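Local coordinates for putative Phosphoglycerate mutase (Plasmodium falciparum, PDB 3EOZ), which probably acts as a protein serine/threonine phosphatase of the histidine phosphatase superfamily, and may also have phosphoglycerate mutase activity, at residues H23-R28 against D147-V152. Sequence-based numbering, arbitrary orientation.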
loop_
_atom_site.group_PDB
_atom_site.type_symbol
_atom_site.label_atom_id
_atom_site.label_comp_id
_atom_site.label_asym_id
_atom_site.label_seq_id
_atom_site.Cartn_x
_atom_site.Cartn_y
_atom_site.Cartn_z
ATOM N N HIS B 23 15.358 13.535 -13.173
ATOM C CA HIS B 23 13.905 13.438 -13.166
ATOM C C HIS B 23 13.398 12.463 -14.229
ATOM O O HIS B 23 13.955 12.363 -15.320
ATOM C CB HIS B 23 13.239 14.801 -13.281
ATOM C CG HIS B 23 13.703 15.604 -14.448
ATOM N ND1 HIS B 23 13.848 15.060 -15.708
ATOM C CD2 HIS B 23 14.035 16.915 -14.559
ATOM C CE1 HIS B 23 14.270 15.995 -16.539
ATOM N NE2 HIS B 23 14.386 17.131 -15.870
ATOM N N ILE B 24 12.354 11.720 -13.877
ATOM C CA ILE B 24 11.836 10.671 -14.723
ATOM C C ILE B 24 10.340 10.803 -14.699
ATOM O O ILE B 24 9.759 11.066 -13.647
ATOM C CB ILE B 24 12.240 9.281 -14.214
ATOM C CG1 ILE B 24 13.782 9.177 -14.107
ATOM C CG2 ILE B 24 11.671 8.197 -15.143
ATOM C CD1 ILE B 24 14.288 8.397 -12.937
ATOM N N ILE B 25 9.716 10.653 -15.860
ATOM C CA ILE B 25 8.278 10.741 -15.962
ATOM C C ILE B 25 7.724 9.530 -16.671
ATOM O O ILE B 25 8.034 9.279 -17.823
ATOM C CB ILE B 25 7.844 12.013 -16.685
ATOM C CG1 ILE B 25 8.314 13.238 -15.895
ATOM C CG2 ILE B 25 6.336 12.050 -16.828
ATOM C CD1 ILE B 25 7.902 14.561 -16.511
ATOM N N LEU B 26 6.884 8.790 -15.964
ATOM C CA LEU B 26 6.265 7.590 -16.502
ATOM C C LEU B 26 4.801 7.895 -16.761
ATOM O O LEU B 26 4.155 8.516 -15.944
ATOM C CB LEU B 26 6.403 6.428 -15.510
ATOM C CG LEU B 26 7.818 6.088 -15.026
ATOM C CD1 LEU B 26 7.845 4.757 -14.196
ATOM C CD2 LEU B 26 8.813 6.042 -16.220
ATOM N N VAL B 27 4.297 7.481 -17.919
ATOM C CA VAL B 27 2.929 7.760 -18.320
ATOM C C VAL B 27 2.288 6.463 -18.738
ATOM O O VAL B 27 2.801 5.808 -19.628
ATOM C CB VAL B 27 2.883 8.777 -19.485
ATOM C CG1 VAL B 27 1.435 9.171 -19.809
ATOM C CG2 VAL B 27 3.737 10.022 -19.140
ATOM N N ARG B 28 1.193 6.078 -18.078
ATOM C CA ARG B 28 0.442 4.847 -18.371
ATOM C C ARG B 28 -0.439 5.021 -19.622
ATOM O O ARG B 28 -0.816 6.143 -19.967
ATOM C CB ARG B 28 -0.410 4.465 -17.134
ATOM C CG ARG B 28 -1.507 3.410 -17.367
ATOM C CD ARG B 28 -1.851 2.576 -16.121
ATOM N NE ARG B 28 -2.467 3.346 -15.044
ATOM C CZ ARG B 28 -3.774 3.544 -14.908
ATOM N NH1 ARG B 28 -4.623 3.036 -15.790
ATOM N NH2 ARG B 28 -4.228 4.256 -13.888
ATOM N N ASP B 147 16.385 21.232 -17.781
ATOM C CA ASP B 147 15.130 21.721 -18.356
ATOM C C ASP B 147 14.583 20.800 -19.448
ATOM O O ASP B 147 13.422 20.922 -19.851
ATOM C CB ASP B 147 15.293 23.152 -18.880
ATOM C CG ASP B 147 14.915 24.202 -17.839
ATOM O OD1 ASP B 147 14.572 23.825 -16.685
ATOM O OD2 ASP B 147 14.951 25.407 -18.189
ATOM N N GLU B 148 15.408 19.876 -19.921
ATOM C CA GLU B 148 14.950 18.902 -20.897
ATOM C C GLU B 148 14.212 17.769 -20.183
ATOM O O GLU B 148 14.700 17.238 -19.192
ATOM C CB GLU B 148 16.135 18.360 -21.692
ATOM C CG GLU B 148 15.748 17.850 -23.078
ATOM C CD GLU B 148 16.921 17.198 -23.792
ATOM O OE1 GLU B 148 18.042 17.732 -23.635
ATOM O OE2 GLU B 148 16.729 16.161 -24.484
ATOM N N TYR B 149 13.034 17.424 -20.689
ATOM C CA TYR B 149 12.279 16.289 -20.201
ATOM C C TYR B 149 11.967 15.295 -21.318
ATOM O O TYR B 149 11.737 15.686 -22.445
ATOM C CB TYR B 149 10.968 16.770 -19.596
ATOM C CG TYR B 149 11.127 17.459 -18.265
ATOM C CD1 TYR B 149 11.043 16.748 -17.082
ATOM C CD2 TYR B 149 11.357 18.823 -18.192
ATOM C CE1 TYR B 149 11.193 17.375 -15.855
ATOM C CE2 TYR B 149 11.504 19.458 -16.976
ATOM C CZ TYR B 149 11.416 18.729 -15.804
ATOM O OH TYR B 149 11.561 19.353 -14.581
ATOM N N GLN B 150 11.955 14.006 -20.994
ATOM C CA GLN B 150 11.385 12.986 -21.874
ATOM C C GLN B 150 10.249 12.279 -21.133
ATOM O O GLN B 150 10.270 12.171 -19.902
ATOM C CB GLN B 150 12.420 11.945 -22.308
ATOM C CG GLN B 150 13.636 12.465 -23.067
ATOM C CD GLN B 150 14.694 13.026 -22.167
ATOM O OE1 GLN B 150 15.084 12.388 -21.206
ATOM N NE2 GLN B 150 15.153 14.254 -22.458
ATOM N N LEU B 151 9.265 11.803 -21.895
ATOM C CA LEU B 151 8.113 11.094 -21.365
ATOM C C LEU B 151 8.229 9.646 -21.754
ATOM O O LEU B 151 8.388 9.326 -22.926
ATOM C CB LEU B 151 6.824 11.667 -21.933
ATOM C CG LEU B 151 6.548 13.137 -21.618
ATOM C CD1 LEU B 151 5.290 13.615 -22.329
ATOM C CD2 LEU B 151 6.406 13.348 -20.144
ATOM N N VAL B 152 8.180 8.759 -20.768
ATOM C CA VAL B 152 8.277 7.339 -21.038
ATOM C C VAL B 152 6.872 6.789 -20.909
ATOM O O VAL B 152 6.310 6.813 -19.834
ATOM C CB VAL B 152 9.241 6.669 -20.062
ATOM C CG1 VAL B 152 9.471 5.221 -20.445
ATOM C CG2 VAL B 152 10.546 7.424 -20.056
HETATM O O HOH W 1 12.631 13.879 -18.126
HETATM O O HOH W 2 11.810 10.947 -18.113
#
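His23 turns CG between its backbone N and carbonyl carbon (chi1 54°), while Tyr149 keeps CG beside its backbone N (chi1 -73°), and the two rings meet as an offset stack, centroids 3.8 Å apart and planes 15° from parallel. The stack spans the splayed end of the parallel pair, where the His23 and Tyr149 CA atoms lie 7.8 Å apart, against 5.0 Å for Leu26 and Val152: a worked example of side chains and water making the contact in place of direct backbone bonds. His23 NE2, over one tyrosine face, hydrogen-bonds to Glu146 O, and Tyr149 OH to Lys67 NZ. Next along, one water accepts from Ile25 N (3.1 Å) and donates to Gln150 O (2.7 Å). On the face toward helix 49-64, Ile25 CG2 lies 3.6 Å from Leu151 CD2, both side chains pointing the same way under Leu60 and Leu64. Direct pairing begins where the strands close: Val152 N donates to Ile25 O (3.0 Å, nearly straight), and Val27 N to Val152 O (2.9 Å). On the other face, Leu26 CD2 packs against Val152 CB under helix 114-139. Strands 22-28 and 148-154 are central neighbours in the mixed, helix-flanked sheet of the histidine phosphatase fold.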